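Local structure of 2S Albumin protein (Dolichos, 6IX1) at residues 164-169 with 185-190; 191-196 with 204-209. The protein is a 2S albumin of hemopexin type, probably a four-bladed beta-propeller, that probably serves in the seed as a storage protein, its precise role being unsettled. One frame throughout, in Å; residues are numbered along the deposited sequence.

Interaction 1: residues 164-169 with 185-190; sequences GTIFES and LFKGAQ
The ammonium group of K187 reaches across to the end of the short 3-10 segment 166-168, where it is gripped by S169 OG, just beyond it and 2.8 Å from K187 NZ, and more weakly by I166 O, at 2.9 Å. K187 NZ also bonds to the backbone oxygen of G170. Within the loop, T165 OG1 accepts from F167 N in an ST turn. The whole is a loop-to-blade contact of the hemopexin-type fold: 164-169 precedes the sheet that contains strand 182-187, and K187 opens a type II' turn running to Q190. The lysine chain starts with CG anti to the backbone N (chi1 173°), then bends at chi2 and chi4, which carries NZ to the C-terminal end of the 3-10 segment. An alanine here would remove all three N-H...O links and would probably loosen the loop's hold on the strand. Across this chain I166 lies at about a right angle, its CG2 3.7 Å from K187 CG and also touching OE1 of Q190. F167 is buried and slides past K187 in the opposite direction. Its ring carries the apolar packing, with CE1 lying 3.8 Å from L185 CB. F167 CE1 comes to 3.6 Å from K187 CB.

Interaction 2: residues 191-196 with 204-209; sequences YVRIKF and TLTGKV. With SO4 (sulfate ion), chain D.
The guanidinium of R193 is sandwiched between a methyl group and a sulfate ion, probably from the crystallisation liquor. T206 CG2 sits over the centre of one face, 3.4 Å from R193 CZ, while SO4 O2 lies over the opposite face, offset toward the rim. The arginine leaves the strand with CG anti to the backbone N and bends at chi3 (57°), which lays the flat group against the threonine; its NH1 forms a salt bridge with E182. On the same anion Y191 OH donates to SO4 O3 (3.0 Å), and Y184 OH and the backbone N of G32 bind it too. R193, T206 and Y191 ride on an antiparallel hairpin, the outer strand pair of the last four-stranded sheet, consistent with a propeller blade of the hemopexin type. K195 and T204 form a hydrogen-bonded pair, with K195 N to T204 O and T204 N to K195 O both 2.9 Å and in the carbonyl planes. T206 N reaches R193 O from above the carbonyl plane. Beyond this the chain turns a corner at T206 and G207, and a water links the two strands there, accepting from R193 N and donating to T206 O and K208 O. On the face turned the other way from R193 and K195, L205 CD2 packs 3.7 Å from I194 CG2. V192 CG2 meets V209 CG2 at 3.9 Å.

Both interactions reach the same antiparallel sheet, in which strands 182-187 and 190-195 are neighbours. Interaction 1 fastens a preceding loop to the first of them, whereas interaction 2 pairs the second with the outermost strand. The two meet directly: L185 N probably donates to V192 O, and the F167 ring packs through CE2 on V192 CG1. Each is partly buried, with F167, L185, Y191, V192 and I194 inside and I166, S169, K195 and T204 at the surface. Their chemistry follows their place: between 164-169 and 185-190 the polar links come from one lysine side chain, while those between 191-196 and 204-209 are mainly backbone bonds and a water, with apolar packing of V192 and I194 alongside.

Interaction 1: residues 164-169 with 185-190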
# COMPACT_ATOMS: atom_id res chain seq x y z
N GLY A 164 -0.17 21.28 4.51
CA GLY A 164 1.14 21.88 4.64
C GLY A 164 2.27 20.90 4.52
O GLY A 164 3.42 21.21 4.86
N THR A 165 1.98 19.63 4.24
CA THR A 165 2.95 18.57 4.01
C THR A 165 2.83 18.14 2.56
O THR A 165 1.74 18.29 1.98
CB THR A 165 2.82 17.35 4.93
OG1 THR A 165 1.76 16.50 4.47
CG2 THR A 165 2.68 17.76 6.39
N ILE A 166 3.83 17.41 2.05
CA ILE A 166 3.74 16.99 0.62
C ILE A 166 2.66 15.94 0.45
O ILE A 166 2.10 15.79 -0.71
CB ILE A 166 5.06 16.50 0.08
CG1 ILE A 166 5.05 16.36 -1.44
CG2 ILE A 166 5.48 15.26 0.83
CD1 ILE A 166 4.75 17.67 -2.24
N PHE A 167 2.24 15.30 1.54
CA PHE A 167 1.23 14.25 1.38
C PHE A 167 -0.09 14.86 0.91
O PHE A 167 -0.97 14.10 0.49
CB PHE A 167 1.09 13.45 2.65
CG PHE A 167 2.38 12.82 3.06
CD1 PHE A 167 2.75 11.61 2.49
CD2 PHE A 167 3.23 13.39 3.98
CE1 PHE A 167 3.96 11.03 2.82
CE2 PHE A 167 4.45 12.79 4.29
CZ PHE A 167 4.82 11.67 3.64
N GLU A 168 -0.31 16.15 1.14
CA GLU A 168 -1.55 16.80 0.71
C GLU A 168 -1.78 16.64 -0.81
O GLU A 168 -2.97 16.62 -1.20
CB GLU A 168 -1.58 18.26 1.18
CG GLU A 168 -0.73 19.13 0.38
CD GLU A 168 -0.49 20.53 0.87
OE1 GLU A 168 -1.12 20.93 1.90
OE2 GLU A 168 0.47 21.16 0.28
N SER A 169 -0.71 16.50 -1.59
CA SER A 169 -0.78 16.45 -3.06
C SER A 169 -0.73 15.03 -3.62
O SER A 169 -0.85 14.86 -4.81
CB SER A 169 0.38 17.26 -3.60
OG SER A 169 1.65 16.60 -3.41
N LEU A 185 2.72 6.41 5.53
CA LEU A 185 2.48 7.04 4.20
C LEU A 185 3.90 7.39 3.67
O LEU A 185 4.73 7.93 4.38
CB LEU A 185 1.67 8.34 4.32
CG LEU A 185 0.40 8.25 5.16
CD1 LEU A 185 -0.26 9.62 5.12
CD2 LEU A 185 -0.57 7.22 4.56
N PHE A 186 4.09 7.06 2.42
CA PHE A 186 5.38 7.29 1.75
C PHE A 186 5.16 8.18 0.51
O PHE A 186 4.21 8.01 -0.21
CB PHE A 186 5.96 5.96 1.25
CG PHE A 186 6.24 4.96 2.34
CD1 PHE A 186 5.31 4.11 2.80
CD2 PHE A 186 7.45 4.95 2.96
CE1 PHE A 186 5.59 3.25 3.86
CE2 PHE A 186 7.80 4.16 4.04
CZ PHE A 186 6.84 3.28 4.47
N LYS A 187 6.08 9.08 0.30
CA LYS A 187 6.02 10.01 -0.85
C LYS A 187 7.48 10.33 -1.21
O LYS A 187 8.20 10.94 -0.39
CB LYS A 187 5.24 11.28 -0.53
CG LYS A 187 5.23 12.41 -1.56
CD LYS A 187 4.48 11.99 -2.71
CE LYS A 187 3.92 13.17 -3.54
NZ LYS A 187 2.95 14.21 -2.98
N GLY A 188 7.88 9.86 -2.38
CA GLY A 188 9.27 9.94 -2.79
C GLY A 188 10.20 9.40 -1.74
O GLY A 188 9.96 8.27 -1.27
N ALA A 189 11.12 10.24 -1.32
CA ALA A 189 12.19 9.88 -0.36
C ALA A 189 11.73 9.87 1.11
O ALA A 189 12.50 9.43 1.98
CB ALA A 189 13.29 10.90 -0.54
N GLN A 190 10.51 10.30 1.37
CA GLN A 190 10.05 10.67 2.74
C GLN A 190 8.86 9.78 3.13
O GLN A 190 8.17 9.17 2.31
CB GLN A 190 9.54 12.12 2.80
CG GLN A 190 10.51 13.25 2.66
CD GLN A 190 9.75 14.55 2.61
OE1 GLN A 190 8.68 14.70 1.94
NE2 GLN A 190 10.35 15.49 3.28

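Interaction 2: residues 191-196 with 204-209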
# COMPACT_ATOMS: atom_id res chain seq x y z
N TYR A 191 8.65 9.77 4.42
CA TYR A 191 7.48 9.11 4.98
C TYR A 191 6.99 9.80 6.24
O TYR A 191 7.69 10.62 6.83
CB TYR A 191 7.73 7.63 5.31
CG TYR A 191 8.39 7.29 6.63
CD1 TYR A 191 9.68 7.67 6.88
CD2 TYR A 191 7.66 6.73 7.63
CE1 TYR A 191 10.28 7.37 8.09
CE2 TYR A 191 8.22 6.38 8.84
CZ TYR A 191 9.55 6.69 9.04
OH TYR A 191 10.25 6.35 10.17
N VAL A 192 5.81 9.44 6.64
CA VAL A 192 5.27 9.80 7.95
C VAL A 192 4.39 8.69 8.48
O VAL A 192 3.84 7.92 7.72
CB VAL A 192 4.47 11.12 7.86
CG1 VAL A 192 3.16 10.96 7.11
CG2 VAL A 192 4.29 11.78 9.21
N ARG A 193 4.33 8.65 9.82
CA ARG A 193 3.47 7.72 10.51
C ARG A 193 2.30 8.53 11.04
O ARG A 193 2.51 9.57 11.65
CB ARG A 193 4.21 7.00 11.60
CG ARG A 193 3.34 6.05 12.41
CD ARG A 193 4.11 5.09 13.25
NE ARG A 193 5.00 5.77 14.17
CZ ARG A 193 5.28 5.42 15.44
NH1 ARG A 193 4.55 4.50 16.07
NH2 ARG A 193 6.28 6.01 16.08
N ILE A 194 1.09 8.01 10.78
CA ILE A 194 -0.12 8.68 11.28
C ILE A 194 -0.89 7.70 12.16
O ILE A 194 -0.83 6.52 12.01
CB ILE A 194 -1.00 9.21 10.11
CG1 ILE A 194 -1.61 8.07 9.31
CG2 ILE A 194 -0.22 10.21 9.29
CD1 ILE A 194 -2.69 8.60 8.34
N LYS A 195 -1.72 8.29 13.01
CA LYS A 195 -2.82 7.63 13.72
C LYS A 195 -4.08 8.16 13.01
O LYS A 195 -4.33 9.32 13.07
CB LYS A 195 -2.85 7.96 15.20
CG LYS A 195 -3.87 7.27 16.04
CD LYS A 195 -3.70 7.63 17.50
CE LYS A 195 -4.61 6.78 18.37
NZ LYS A 195 -4.89 7.34 19.70
N PHE A 196 -4.81 7.28 12.36
CA PHE A 196 -5.96 7.70 11.56
C PHE A 196 -7.24 7.36 12.27
O PHE A 196 -7.30 6.40 13.03
CB PHE A 196 -5.92 7.18 10.12
CG PHE A 196 -6.08 5.69 9.94
CD1 PHE A 196 -5.00 4.81 10.10
CD2 PHE A 196 -7.29 5.13 9.71
CE1 PHE A 196 -5.16 3.43 10.00
CE2 PHE A 196 -7.44 3.78 9.57
CZ PHE A 196 -6.39 2.91 9.77
N THR A 204 -3.79 12.06 13.76
CA THR A 204 -2.58 12.71 14.34
C THR A 204 -1.35 12.25 13.57
O THR A 204 -1.33 11.18 13.02
CB THR A 204 -2.47 12.52 15.83
OG1 THR A 204 -2.62 11.15 16.06
CG2 THR A 204 -3.56 13.32 16.50
N LEU A 205 -0.32 13.10 13.61
CA LEU A 205 1.01 12.66 13.15
C LEU A 205 1.70 12.05 14.34
O LEU A 205 1.77 12.71 15.40
CB LEU A 205 1.89 13.80 12.64
CG LEU A 205 1.25 14.49 11.47
CD1 LEU A 205 2.14 15.55 10.84
CD2 LEU A 205 0.81 13.58 10.37
N THR A 206 2.30 10.90 14.16
CA THR A 206 3.11 10.27 15.22
C THR A 206 4.54 10.66 14.84
O THR A 206 5.04 10.04 13.87
CB THR A 206 2.86 8.78 15.34
OG1 THR A 206 1.48 8.47 15.42
CG2 THR A 206 3.66 8.21 16.51
N GLY A 207 5.16 11.65 15.49
CA GLY A 207 6.50 12.13 15.07
C GLY A 207 6.48 13.05 13.88
O GLY A 207 5.43 13.69 13.67
N LYS A 208 7.52 13.06 13.04
CA LYS A 208 7.74 14.08 12.01
C LYS A 208 7.71 13.39 10.63
O LYS A 208 8.08 12.20 10.52
CB LYS A 208 9.04 14.87 12.28
CG LYS A 208 9.09 15.53 13.65
CD LYS A 208 10.37 15.33 14.47
CE LYS A 208 10.54 13.84 14.77
NZ LYS A 208 10.27 13.40 16.16
N VAL A 209 7.50 14.15 9.57
CA VAL A 209 7.87 13.76 8.18
C VAL A 209 9.38 13.68 8.11
O VAL A 209 10.08 14.63 8.59
CB VAL A 209 7.30 14.75 7.16
CG1 VAL A 209 7.75 14.35 5.78
CG2 VAL A 209 5.78 14.86 7.25
S SO4 D . 8.52 4.61 12.73
O1 SO4 D . 9.54 4.75 13.70
O2 SO4 D . 7.56 3.71 13.28
O3 SO4 D . 9.01 4.06 11.57
O4 SO4 D . 7.89 5.85 12.40
O HOH W 1 6.40 9.87 11.44